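Local coordinates for NAP1-binding protein 2 (Saccharomyces cerevisiae, PDB 1YN8) that acts as an adaptor that links the PTC1 phosphatase to the PBS2 kinase and negatively regulates the HOG1 kinase, and is represented here by its SH3 domain, at residues A[16-27]-A[39-50]. Residues are numbered along the deposited sequence; the frame is centred on the assembly and turned at random. Where two conformers were deposited one is given.
Sequences NELRLAEGDIVF and AENESGSKTGLV
Phe-27 and Glu-40 form an antiparallel hydrogen-bonded pair, in which Phe-27 N donates to Glu-40 O at 3.0 Å and Glu-40 N to Phe-27 O at 2.9 Å, while a separate single bridge ties Glu-17 to Leu-49. At that bridge Leu-49 N points almost straight at a lone pair of Asn-16 O (3.0 Å, 175°), and Leu-49 O receives Leu-18 N from above its carbonyl plane. Next to this bridge, Leu-18 has its CG anti to the backbone N (chi1 -176°) and is thereby carried over the hairpin: CB rests on Gly-48 CA at 3.9 Å, CD1 meets Lys-46 CB, and CD2 reaches Ala-39 O. Val-50 CG1 packs against Leu-18 CB and, at 3.9 Å, against Leu-20 CD1, the Leu-20 and Val-50 side chains crossing at about a right angle. On the sheet face that carries both Phe-27 and Glu-40, Phe-27 CB touches the methylene CG of Glu-40, and the ring presents its edge to Asn-41 O. Where the strands part, water takes over: one molecule joins Ile-25 O to Glu-42 N, another Ile-25 N to Glu-42 OE1. The contact illustrates how an SH3 domain lays its RT loop against a hairpin: residues 16-20, on the loop's returning arm, lie against strand 47-51 and the end of strand 36-40, beside the 25-33/36-40 pairing, whereas Val-26, bonded through its backbone to Ala-4, continues the sheet from strand 25-33 into strand 2-6.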
# COMPACT_ATOMS: atom_id res chain seq x y z
N ASN A 16 12.44 1.98 -0.76
CA ASN A 16 11.38 2.61 -1.53
C ASN A 16 9.99 1.98 -1.23
O ASN A 16 8.96 2.58 -1.54
CB ASN A 16 11.71 2.43 -3.03
CG ASN A 16 11.24 3.57 -3.90
OD1 ASN A 16 10.48 4.45 -3.48
ND2 ASN A 16 11.71 3.58 -5.14
N GLU A 17 9.98 0.78 -0.63
CA GLU A 17 8.77 -0.02 -0.42
C GLU A 17 8.21 0.14 1.01
O GLU A 17 8.98 0.29 1.97
CB GLU A 17 9.05 -1.50 -0.76
CG GLU A 17 9.50 -1.72 -2.23
CD GLU A 17 10.07 -3.11 -2.54
OE1 GLU A 17 9.88 -4.08 -1.77
OE2 GLU A 17 10.75 -3.22 -3.59
N LEU A 18 6.88 0.16 1.14
CA LEU A 18 6.19 0.37 2.42
C LEU A 18 5.76 -0.97 3.03
O LEU A 18 4.97 -1.68 2.43
CB LEU A 18 4.93 1.23 2.21
CG LEU A 18 4.10 1.66 3.44
CD1 LEU A 18 4.88 2.74 4.24
CD2 LEU A 18 2.71 2.16 3.09
N ARG A 19 6.24 -1.28 4.23
CA ARG A 19 5.86 -2.55 4.89
C ARG A 19 4.35 -2.58 5.17
O ARG A 19 3.77 -1.61 5.66
CB ARG A 19 6.63 -2.73 6.21
CG ARG A 19 6.18 -3.95 7.04
CD ARG A 19 7.02 -4.18 8.32
NE ARG A 19 8.43 -4.50 8.07
CZ ARG A 19 8.91 -5.70 7.75
NH1 ARG A 19 8.12 -6.76 7.61
NH2 ARG A 19 10.22 -5.84 7.57
N LEU A 20 3.73 -3.73 4.89
CA LEU A 20 2.34 -3.95 5.24
C LEU A 20 2.19 -5.19 6.13
O LEU A 20 2.98 -6.15 6.07
CB LEU A 20 1.46 -4.15 3.98
CG LEU A 20 1.42 -3.11 2.85
CD1 LEU A 20 0.59 -3.67 1.66
CD2 LEU A 20 0.87 -1.76 3.28
N ALA A 21 1.18 -5.13 6.98
CA ALA A 21 0.61 -6.28 7.65
C ALA A 21 -0.85 -6.50 7.18
O ALA A 21 -1.62 -5.53 6.96
CB ALA A 21 0.65 -6.04 9.11
N GLU A 22 -1.24 -7.77 7.06
CA GLU A 22 -2.60 -8.14 6.70
C GLU A 22 -3.59 -7.35 7.56
O GLU A 22 -3.43 -7.30 8.79
CB GLU A 22 -2.81 -9.64 6.92
CG GLU A 22 -4.22 -10.14 6.52
CD GLU A 22 -4.41 -11.66 6.67
OE1 GLU A 22 -3.46 -12.39 7.05
OE2 GLU A 22 -5.54 -12.13 6.42
N GLY A 23 -4.58 -6.72 6.91
CA GLY A 23 -5.62 -5.90 7.57
C GLY A 23 -5.34 -4.41 7.76
O GLY A 23 -6.23 -3.65 8.23
N ASP A 24 -4.11 -3.99 7.46
CA ASP A 24 -3.75 -2.55 7.53
C ASP A 24 -4.68 -1.65 6.66
O ASP A 24 -4.97 -1.97 5.49
CB ASP A 24 -2.30 -2.30 7.06
CG ASP A 24 -1.22 -2.61 8.10
OD1 ASP A 24 -1.48 -2.86 9.29
OD2 ASP A 24 -0.04 -2.54 7.70
N ILE A 25 -5.12 -0.54 7.25
CA ILE A 25 -5.84 0.53 6.54
C ILE A 25 -4.85 1.43 5.82
O ILE A 25 -3.93 1.99 6.43
CB ILE A 25 -6.68 1.38 7.55
CG1 ILE A 25 -7.71 0.49 8.25
CG2 ILE A 25 -7.37 2.58 6.87
CD1 ILE A 25 -8.71 -0.14 7.33
N VAL A 26 -5.05 1.58 4.50
CA VAL A 26 -4.17 2.42 3.66
C VAL A 26 -4.95 3.30 2.65
O VAL A 26 -6.14 3.11 2.44
CB VAL A 26 -3.15 1.54 2.91
CG1 VAL A 26 -2.30 0.75 3.89
CG2 VAL A 26 -3.85 0.59 1.95
N PHE A 27 -4.25 4.25 2.03
CA PHE A 27 -4.84 5.17 1.04
C PHE A 27 -3.93 5.19 -0.17
O PHE A 27 -2.73 5.45 -0.02
CB PHE A 27 -4.98 6.58 1.63
CG PHE A 27 -5.90 6.63 2.87
CD1 PHE A 27 -7.28 6.93 2.72
CD2 PHE A 27 -5.42 6.26 4.14
CE1 PHE A 27 -8.14 6.88 3.83
CE2 PHE A 27 -6.27 6.30 5.24
CZ PHE A 27 -7.63 6.60 5.08
N ALA A 39 1.24 4.14 -1.83
CA ALA A 39 0.30 4.09 -0.73
C ALA A 39 0.79 4.89 0.47
O ALA A 39 2.01 5.04 0.68
CB ALA A 39 0.07 2.67 -0.34
N GLU A 40 -0.15 5.44 1.24
CA GLU A 40 0.14 5.95 2.59
C GLU A 40 -0.53 5.09 3.67
O GLU A 40 -1.57 4.42 3.42
CB GLU A 40 -0.17 7.46 2.76
CG GLU A 40 -1.59 7.88 2.60
CD GLU A 40 -1.85 9.41 2.73
OE1 GLU A 40 -0.98 10.26 2.42
OE2 GLU A 40 -2.95 9.75 3.21
N ASN A 41 0.11 5.05 4.84
CA ASN A 41 -0.43 4.32 6.01
C ASN A 41 -1.68 5.02 6.56
O ASN A 41 -2.05 6.12 6.08
CB ASN A 41 0.62 4.10 7.14
CG ASN A 41 1.18 5.39 7.74
OD1 ASN A 41 0.77 6.52 7.39
ND2 ASN A 41 2.19 5.23 8.65
N GLU A 42 -2.30 4.43 7.59
CA GLU A 42 -3.57 4.95 8.17
C GLU A 42 -3.58 6.44 8.55
O GLU A 42 -4.56 7.17 8.24
CB GLU A 42 -3.96 4.11 9.38
CG GLU A 42 -5.31 4.47 10.01
CD GLU A 42 -5.69 3.58 11.14
OE1 GLU A 42 -4.97 2.58 11.43
OE2 GLU A 42 -6.71 3.91 11.83
N SER A 43 -2.52 6.87 9.26
CA SER A 43 -2.39 8.27 9.69
C SER A 43 -1.82 9.25 8.63
O SER A 43 -1.82 10.47 8.85
CB SER A 43 -1.50 8.31 10.93
OG SER A 43 -0.17 8.07 10.50
N GLY A 44 -1.27 8.72 7.54
CA GLY A 44 -0.55 9.51 6.52
C GLY A 44 0.90 9.87 6.85
O GLY A 44 1.51 10.65 6.12
N SER A 45 1.43 9.35 7.96
CA SER A 45 2.80 9.68 8.42
C SER A 45 3.93 9.01 7.61
O SER A 45 5.09 9.44 7.71
CB SER A 45 2.99 9.30 9.89
OG SER A 45 2.84 7.90 10.03
N LYS A 46 3.59 7.99 6.83
CA LYS A 46 4.57 7.26 6.02
C LYS A 46 3.97 6.91 4.66
O LYS A 46 2.76 6.65 4.56
CB LYS A 46 5.00 5.96 6.73
CG LYS A 46 5.75 6.17 8.08
CD LYS A 46 6.10 4.80 8.64
CE LYS A 46 6.54 4.81 10.08
NZ LYS A 46 6.41 3.42 10.64
N THR A 47 4.79 6.89 3.61
CA THR A 47 4.31 6.54 2.27
C THR A 47 5.38 5.77 1.49
O THR A 47 6.58 6.01 1.66
CB THR A 47 3.86 7.81 1.46
OG1 THR A 47 3.35 7.45 0.17
CG2 THR A 47 5.02 8.75 1.28
N GLY A 48 4.96 4.85 0.62
CA GLY A 48 5.90 4.08 -0.21
C GLY A 48 5.20 3.13 -1.17
O GLY A 48 3.98 3.15 -1.27
N LEU A 49 5.99 2.34 -1.89
CA LEU A 49 5.45 1.41 -2.89
C LEU A 49 5.04 0.06 -2.31
O LEU A 49 5.76 -0.54 -1.48
CB LEU A 49 6.46 1.18 -4.03
CG LEU A 49 6.50 2.28 -5.10
CD1 LEU A 49 7.17 3.54 -4.57
CD2 LEU A 49 7.20 1.80 -6.34
N VAL A 50 3.89 -0.42 -2.78
CA VAL A 50 3.34 -1.74 -2.42
C VAL A 50 2.90 -2.50 -3.70
O VAL A 50 2.56 -1.86 -4.72
CB VAL A 50 2.15 -1.62 -1.45
CG1 VAL A 50 2.57 -0.80 -0.19
CG2 VAL A 50 0.91 -0.99 -2.15
O HOH W 1 -1.72 1.56 8.00
O HOH W 2 -4.10 0.35 9.88